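Local coordinates for hypoxanthine-guanine phosphoribosyltransferase (PDB 3ACC), which probably catalyses the magnesium-dependent, reversible transfer of a phosphoribosyl group from 5-phosphoribosyl 1-diphosphate to hypoxanthine or guanine, giving IMP or GMP in purine salvage, at residues N9-I14 with E150-Y155; I104-L109 with L132-R137. All coordinates share one frame; numbering follows the deposited sequence.

Contact 1 (N9-I14 with E150-Y155); sequences NGPVQI and EIEDAY. With 5GP (guanosine-5'-monophosphate), chain B.
Val12 CG2 and Pro11 CG close on the methyl of Ala154 from two neighbouring positions of segment 9-14, CG2 reaching Ala154 CB at 3.9 Å and the proline ring reaching it at 3.8 Å. The apolar contacts spread from there. Val12 CG1 lies anti to the backbone N (chi1 179°) and CG2 beside it, which sends the two methyls to different partners: CG1 meets Ile151 CG2 at 4.1 Å, the two side chains crossing at about a right angle, while CG2 also lies against the aliphatic part of Glu152. Ile14 adds a looser touch, its CD1 4.4 Å from Ile151 CG2. A second kind of contact is polar against apolar: the extended Glu152 side chain brings its carboxylate up to the CB-CG edge of the proline ring, Glu152 OE2 coming within 3.5 Å of Pro11 CB. No hydrogen bond joins the two segments, which meet mainly through side chains. Inside segment 9-14, Gln13 folds back so that NE2 donates to Gly10 O at 2.9 Å, from above the carbonyl plane, linking the two ends of the Pro11-Val12 step. The ligand contact belongs to Tyr155, whose ring lies flat on the guanine of GMP, with the base atom N1 3.5 Å above the ring plane and over its centre. Its hydroxyl is bonded to Asp162 O. The N-terminal loop thus backs the loop that carries the tyrosine covering the base; Val12 and Ile151 also pack on Val156 of strand 156-157, and segment 9-14, just before helix 16-33, is hydrogen-bonded to Ser175 of strand 174-175.

Contact 2 (I104-L109 with L132-R137); sequences IVDTGL and LSKPSR. With 5GP (guanosine-5'-monophosphate), chain B.
Asp106 and Arg137 meet with their flat groups turned only 17° from each other. The arginine grips side-on: Arg137 NE donates to Asp106 OD1 and Arg137 NH2 to Asp106 OD2, each at 2.9 Å, both on the syn sides of the carboxylate and nearly straight, though the nitrogens sit somewhat out of its plane. Bends at chi2 and chi3 of Arg137 curl its chain round Asp106 OD1 and turn this edge to the acid. Lys134 approaches Asp106 OD1 obliquely, its NZ forming a longer salt bridge at 3.5 Å, and a water accepts weakly from NZ while donating to Asp106 OD2. Ile104 crosses the lysine chain; its CG1 stands anti to the backbone N (chi1 177°) and carries CD1 to within 3.6 Å of Lys134 CE, while Ile104 CG2 turns instead to the guanine ring. Thus supported, Lys134 NZ donates to both N7 and O6 of the base, each at 3.0 Å. The backbones run as parallel strands, Val105 N bonding to Leu132 O and Lys134 N to Val105 O. Beyond them the chain wraps the 5'-phosphate as the PRPP loop of type I phosphoribosyltransferases: Asp106 N and Gly108 N both donate to O3P, while Thr107 gives O1P its N and its hydroxyl. Thr107 OG1 also accepts from Leu109 N in an ST turn, and Gly108 is the N-cap of helix 109-120. An asparagine in place of Asp106 would probably weaken the two-point grip on Arg137 and cost Lys134 NZ its salt bridge. Asp106, bonded to Arg137 and bridged to Lys134, is likely to steady the lysine that reads the purine's N7 and O6, while the adjoining amides and the helix start probably offset part of the phosphate charge.

Overall arrangement
Contacts 1 and 2 lie on the same side of the chain's centre, their own centres about 12 Å apart, and both touch the bound GMP. Along the chain contact 2 is nested within the loop closed by contact 1. They meet at one end of the parallel sheet, where strand 132-133 lies between 104-105, at the edge, and 146-150, which leads into 150-155; Ile151 N probably bonds to Ser133 O there. Ala154 O probably accepts from Lys134 NZ, and Ile151 CG1 packs on Lys134 CG. The nucleotide is divided between them: 150-155 supplies the ring over the base, 132-137 the lysine at the base, and 104-109 the phosphate loop of this phosphoribosyltransferase site.

Contact 1 (N9-I14 with E150-Y155)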
loop_
_atom_site.group_PDB
_atom_site.type_symbol
_atom_site.label_atom_id
_atom_site.label_comp_id
_atom_site.label_asym_id
_atom_site.label_seq_id
_atom_site.Cartn_x
_atom_site.Cartn_y
_atom_site.Cartn_z
ATOM N N ASN A 9 6.599 -23.516 -7.419
ATOM C CA ASN A 9 6.854 -24.837 -6.846
ATOM C C ASN A 9 7.890 -24.849 -5.729
ATOM O O ASN A 9 8.385 -25.911 -5.359
ATOM C CB ASN A 9 7.288 -25.815 -7.939
ATOM C CG ASN A 9 8.588 -25.410 -8.607
ATOM O OD1 ASN A 9 9.043 -26.063 -9.544
ATOM N ND2 ASN A 9 9.194 -24.332 -8.126
ATOM N N GLY A 10 8.216 -23.675 -5.199
ATOM C CA GLY A 10 9.192 -23.598 -4.127
ATOM C C GLY A 10 8.698 -24.261 -2.855
ATOM O O GLY A 10 7.533 -24.649 -2.769
ATOM N N PRO A 11 9.557 -24.390 -1.834
ATOM C CA PRO A 11 9.177 -25.021 -0.567
ATOM C C PRO A 11 8.269 -24.208 0.352
ATOM O O PRO A 11 7.675 -24.764 1.270
ATOM C CB PRO A 11 10.527 -25.326 0.077
ATOM C CG PRO A 11 11.358 -24.171 -0.369
ATOM C CD PRO A 11 10.987 -24.035 -1.832
ATOM N N VAL A 12 8.157 -22.903 0.108
ATOM C CA VAL A 12 7.326 -22.035 0.944
ATOM C C VAL A 12 6.015 -21.628 0.273
ATOM O O VAL A 12 6.010 -21.063 -0.823
ATOM C CB VAL A 12 8.097 -20.754 1.343
ATOM C CG1 VAL A 12 7.214 -19.855 2.198
ATOM C CG2 VAL A 12 9.354 -21.128 2.110
ATOM N N GLN A 13 4.904 -21.919 0.945
ATOM C CA GLN A 13 3.577 -21.601 0.432
ATOM C C GLN A 13 2.702 -21.174 1.609
ATOM O O GLN A 13 2.600 -21.887 2.612
ATOM C CB GLN A 13 2.949 -22.835 -0.235
ATOM C CG GLN A 13 3.832 -23.597 -1.232
ATOM C CD GLN A 13 4.020 -22.878 -2.559
ATOM O OE1 GLN A 13 3.172 -22.083 -2.974
ATOM N NE2 GLN A 13 5.124 -23.177 -3.246
ATOM N N ILE A 14 2.073 -20.010 1.500
ATOM C CA ILE A 14 1.204 -19.533 2.573
ATOM C C ILE A 14 -0.025 -18.899 1.935
ATOM O O ILE A 14 0.085 -17.937 1.175
ATOM C CB ILE A 14 1.932 -18.506 3.472
ATOM C CG1 ILE A 14 3.325 -19.034 3.833
ATOM C CG2 ILE A 14 1.140 -18.277 4.752
ATOM C CD1 ILE A 14 4.136 -18.109 4.712
ATOM N N GLU A 150 7.948 -17.331 10.399
ATOM C CA GLU A 150 9.381 -17.563 10.272
ATOM C C GLU A 150 9.423 -18.689 9.237
ATOM O O GLU A 150 8.686 -19.668 9.361
ATOM C CB GLU A 150 9.977 -18.035 11.601
ATOM C CG GLU A 150 11.441 -18.458 11.518
ATOM C CD GLU A 150 11.979 -18.931 12.852
ATOM O OE1 GLU A 150 12.265 -18.082 13.726
ATOM O OE2 GLU A 150 12.102 -20.158 13.034
ATOM N N ILE A 151 10.261 -18.549 8.215
ATOM C CA ILE A 151 10.334 -19.559 7.160
ATOM C C ILE A 151 11.748 -20.042 6.858
ATOM O O ILE A 151 12.740 -19.434 7.277
ATOM C CB ILE A 151 9.745 -19.016 5.835
ATOM C CG1 ILE A 151 10.549 -17.790 5.386
ATOM C CG2 ILE A 151 8.260 -18.665 6.016
ATOM C CD1 ILE A 151 10.129 -17.211 4.055
ATOM N N GLU A 152 11.830 -21.144 6.117
ATOM C CA GLU A 152 13.117 -21.695 5.724
ATOM C C GLU A 152 13.684 -20.803 4.629
ATOM O O GLU A 152 12.993 -19.922 4.110
ATOM C CB GLU A 152 12.958 -23.120 5.187
ATOM C CG GLU A 152 12.068 -23.236 3.958
ATOM C CD GLU A 152 12.056 -24.644 3.379
ATOM O OE1 GLU A 152 13.084 -25.068 2.801
ATOM O OE2 GLU A 152 11.018 -25.330 3.514
ATOM N N ASP A 153 14.939 -21.038 4.273
ATOM C CA ASP A 153 15.582 -20.249 3.239
ATOM C C ASP A 153 15.014 -20.555 1.855
ATOM O O ASP A 153 15.109 -21.685 1.367
ATOM C CB ASP A 153 17.089 -20.502 3.256
ATOM C CG ASP A 153 17.814 -19.734 2.180
ATOM O OD1 ASP A 153 17.298 -18.681 1.757
ATOM O OD2 ASP A 153 18.905 -20.175 1.768
ATOM N N ALA A 154 14.416 -19.543 1.231
ATOM C CA ALA A 154 13.835 -19.692 -0.100
ATOM C C ALA A 154 13.464 -18.321 -0.640
ATOM O O ALA A 154 13.236 -17.389 0.129
ATOM C CB ALA A 154 12.591 -20.578 -0.035
ATOM N N TYR A 155 13.415 -18.181 -1.959
ATOM C CA TYR A 155 13.033 -16.899 -2.527
ATOM C C TYR A 155 11.527 -16.912 -2.726
ATOM O O TYR A 155 11.008 -17.592 -3.614
ATOM C CB TYR A 155 13.737 -16.627 -3.856
ATOM C CG TYR A 155 13.490 -15.218 -4.363
ATOM C CD1 TYR A 155 12.332 -14.900 -5.079
ATOM C CD2 TYR A 155 14.389 -14.190 -4.084
ATOM C CE1 TYR A 155 12.078 -13.596 -5.500
ATOM C CE2 TYR A 155 14.144 -12.881 -4.497
ATOM C CZ TYR A 155 12.987 -12.593 -5.204
ATOM O OH TYR A 155 12.734 -11.298 -5.600
HETATM P P 5GP B . 17.940 -8.122 3.787
HETATM O O1P 5GP B . 19.002 -9.076 3.416
HETATM O O2P 5GP B . 18.572 -6.657 3.915
HETATM O O3P 5GP B . 17.292 -8.545 5.197
HETATM O "O5'" 5GP B . 16.793 -8.176 2.639
HETATM C "C5'" 5GP B . 16.138 -6.913 2.584
HETATM C "C4'" 5GP B . 15.181 -6.878 1.389
HETATM O "O4'" 5GP B . 15.533 -7.911 0.414
HETATM C "C3'" 5GP B . 13.749 -7.226 1.831
HETATM O "O3'" 5GP B . 13.085 -6.078 2.358
HETATM C "C2'" 5GP B . 13.126 -7.690 0.514
HETATM O "O2'" 5GP B . 12.661 -6.588 -0.277
HETATM C "C1'" 5GP B . 14.298 -8.422 -0.177
HETATM N N9 5GP B . 14.134 -9.881 -0.049
HETATM C C8 5GP B . 14.817 -10.736 0.782
HETATM N N7 5GP B . 14.386 -11.960 0.615
HETATM C C5 5GP B . 13.411 -11.962 -0.326
HETATM C C6 5GP B . 12.578 -12.966 -0.924
HETATM O O6 5GP B . 12.668 -14.139 -0.593
HETATM N N1 5GP B . 11.670 -12.578 -1.881
HETATM C C2 5GP B . 11.564 -11.254 -2.256
HETATM N N2 5GP B . 10.650 -10.885 -3.209
HETATM N N3 5GP B . 12.329 -10.324 -1.705
HETATM C C4 5GP B . 13.245 -10.628 -0.760
#

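Contact 2 (I104-L109 with L132-R137)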
loop_
_atom_site.group_PDB
_atom_site.type_symbol
_atom_site.label_atom_id
_atom_site.label_comp_id
_atom_site.label_asym_id
_atom_site.label_seq_id
_atom_site.Cartn_x
_atom_site.Cartn_y
_atom_site.Cartn_z
ATOM N N ILE A 104 10.006 -8.760 4.414
ATOM C CA ILE A 104 10.713 -9.946 4.867
ATOM C C ILE A 104 12.139 -9.613 5.278
ATOM O O ILE A 104 12.798 -8.788 4.648
ATOM C CB ILE A 104 10.723 -11.029 3.761
ATOM C CG1 ILE A 104 11.536 -12.241 4.222
ATOM C CG2 ILE A 104 11.277 -10.451 2.460
ATOM C CD1 ILE A 104 11.388 -13.442 3.305
ATOM N N VAL A 105 12.600 -10.241 6.354
ATOM C CA VAL A 105 13.953 -10.027 6.846
ATOM C C VAL A 105 14.822 -11.195 6.396
ATOM O O VAL A 105 14.601 -12.339 6.797
ATOM C CB VAL A 105 13.976 -9.926 8.381
ATOM C CG1 VAL A 105 15.421 -9.743 8.880
ATOM C CG2 VAL A 105 13.085 -8.758 8.832
ATOM N N ASP A 106 15.804 -10.899 5.550
ATOM C CA ASP A 106 16.706 -11.917 5.019
ATOM C C ASP A 106 18.025 -11.895 5.797
ATOM O O ASP A 106 18.129 -12.513 6.861
ATOM C CB ASP A 106 16.928 -11.654 3.526
ATOM C CG ASP A 106 17.648 -12.789 2.824
ATOM O OD1 ASP A 106 17.623 -13.935 3.326
ATOM O OD2 ASP A 106 18.225 -12.533 1.750
ATOM N N THR A 107 19.030 -11.189 5.288
ATOM C CA THR A 107 20.306 -11.118 5.998
ATOM C C THR A 107 20.163 -10.167 7.184
ATOM O O THR A 107 20.904 -10.267 8.163
ATOM C CB THR A 107 21.452 -10.597 5.099
ATOM O OG1 THR A 107 21.187 -9.241 4.719
ATOM C CG2 THR A 107 21.592 -11.466 3.849
ATOM N N GLY A 108 19.204 -9.247 7.084
ATOM C CA GLY A 108 18.974 -8.279 8.146
ATOM C C GLY A 108 19.719 -6.964 7.944
ATOM O O GLY A 108 19.544 -6.010 8.712
ATOM N N LEU A 109 20.551 -6.912 6.908
ATOM C CA LEU A 109 21.346 -5.723 6.600
ATOM C C LEU A 109 20.492 -4.474 6.407
ATOM O O LEU A 109 20.707 -3.463 7.071
ATOM C CB LEU A 109 22.179 -5.956 5.334
ATOM C CG LEU A 109 23.656 -5.547 5.344
ATOM C CD1 LEU A 109 24.179 -5.517 3.910
ATOM C CD2 LEU A 109 23.830 -4.184 5.981
ATOM N N LEU A 132 7.531 -11.699 7.063
ATOM C CA LEU A 132 8.357 -12.899 7.040
ATOM C C LEU A 132 9.795 -12.715 7.519
ATOM O O LEU A 132 10.320 -11.598 7.556
ATOM C CB LEU A 132 8.397 -13.447 5.614
ATOM C CG LEU A 132 7.050 -13.711 4.933
ATOM C CD1 LEU A 132 7.266 -13.923 3.437
ATOM C CD2 LEU A 132 6.386 -14.924 5.572
ATOM N N SER A 133 10.430 -13.833 7.865
ATOM C CA SER A 133 11.819 -13.832 8.310
ATOM C C SER A 133 12.508 -15.169 8.005
ATOM O O SER A 133 11.958 -16.242 8.272
ATOM C CB SER A 133 11.898 -13.538 9.810
ATOM O OG SER A 133 13.246 -13.537 10.253
ATOM N N LYS A 134 13.700 -15.091 7.422
ATOM C CA LYS A 134 14.495 -16.275 7.088
ATOM C C LYS A 134 15.756 -16.218 7.960
ATOM O O LYS A 134 16.848 -15.930 7.478
ATOM C CB LYS A 134 14.865 -16.261 5.595
ATOM C CG LYS A 134 13.653 -16.316 4.663
ATOM C CD LYS A 134 14.030 -16.254 3.177
ATOM C CE LYS A 134 14.637 -14.905 2.793
ATOM N NZ LYS A 134 14.892 -14.811 1.324
ATOM N N PRO A 135 15.612 -16.508 9.262
ATOM C CA PRO A 135 16.724 -16.480 10.218
ATOM C C PRO A 135 17.975 -17.295 9.891
ATOM O O PRO A 135 19.052 -16.997 10.412
ATOM C CB PRO A 135 16.063 -16.908 11.529
ATOM C CG PRO A 135 14.993 -17.843 11.068
ATOM C CD PRO A 135 14.411 -17.106 9.876
ATOM N N SER A 136 17.855 -18.307 9.035
ATOM C CA SER A 136 19.027 -19.108 8.689
ATOM C C SER A 136 19.977 -18.288 7.831
ATOM O O SER A 136 21.152 -18.621 7.692
ATOM C CB SER A 136 18.622 -20.390 7.943
ATOM O OG SER A 136 17.963 -20.119 6.722
ATOM N N ARG A 137 19.452 -17.200 7.275
ATOM C CA ARG A 137 20.211 -16.304 6.414
ATOM C C ARG A 137 20.707 -15.065 7.164
ATOM O O ARG A 137 21.445 -14.252 6.610
ATOM C CB ARG A 137 19.323 -15.862 5.247
ATOM C CG ARG A 137 19.000 -16.965 4.242
ATOM C CD ARG A 137 19.957 -16.897 3.062
ATOM N NE ARG A 137 19.898 -15.581 2.426
ATOM C CZ ARG A 137 20.698 -15.180 1.444
ATOM N NH1 ARG A 137 21.636 -15.991 0.973
ATOM N NH2 ARG A 137 20.562 -13.961 0.932
HETATM P P 5GP B . 17.940 -8.122 3.787
HETATM O O1P 5GP B . 19.002 -9.076 3.416
HETATM O O2P 5GP B . 18.572 -6.657 3.915
HETATM O O3P 5GP B . 17.292 -8.545 5.197
HETATM O "O5'" 5GP B . 16.793 -8.176 2.639
HETATM C "C5'" 5GP B . 16.138 -6.913 2.584
HETATM C "C4'" 5GP B . 15.181 -6.878 1.389
HETATM O "O4'" 5GP B . 15.533 -7.911 0.414
HETATM C "C3'" 5GP B . 13.749 -7.226 1.831
HETATM O "O3'" 5GP B . 13.085 -6.078 2.358
HETATM C "C2'" 5GP B . 13.126 -7.690 0.514
HETATM O "O2'" 5GP B . 12.661 -6.588 -0.277
HETATM C "C1'" 5GP B . 14.298 -8.422 -0.177
HETATM N N9 5GP B . 14.134 -9.881 -0.049
HETATM C C8 5GP B . 14.817 -10.736 0.782
HETATM N N7 5GP B . 14.386 -11.960 0.615
HETATM C C5 5GP B . 13.411 -11.962 -0.326
HETATM C C6 5GP B . 12.578 -12.966 -0.924
HETATM O O6 5GP B . 12.668 -14.139 -0.593
HETATM N N1 5GP B . 11.670 -12.578 -1.881
HETATM C C2 5GP B . 11.564 -11.254 -2.256
HETATM N N2 5GP B . 10.650 -10.885 -3.209
HETATM N N3 5GP B . 12.329 -10.324 -1.705
HETATM C C4 5GP B . 13.245 -10.628 -0.760
HETATM O O HOH W 1 16.721 -13.497 -0.801
#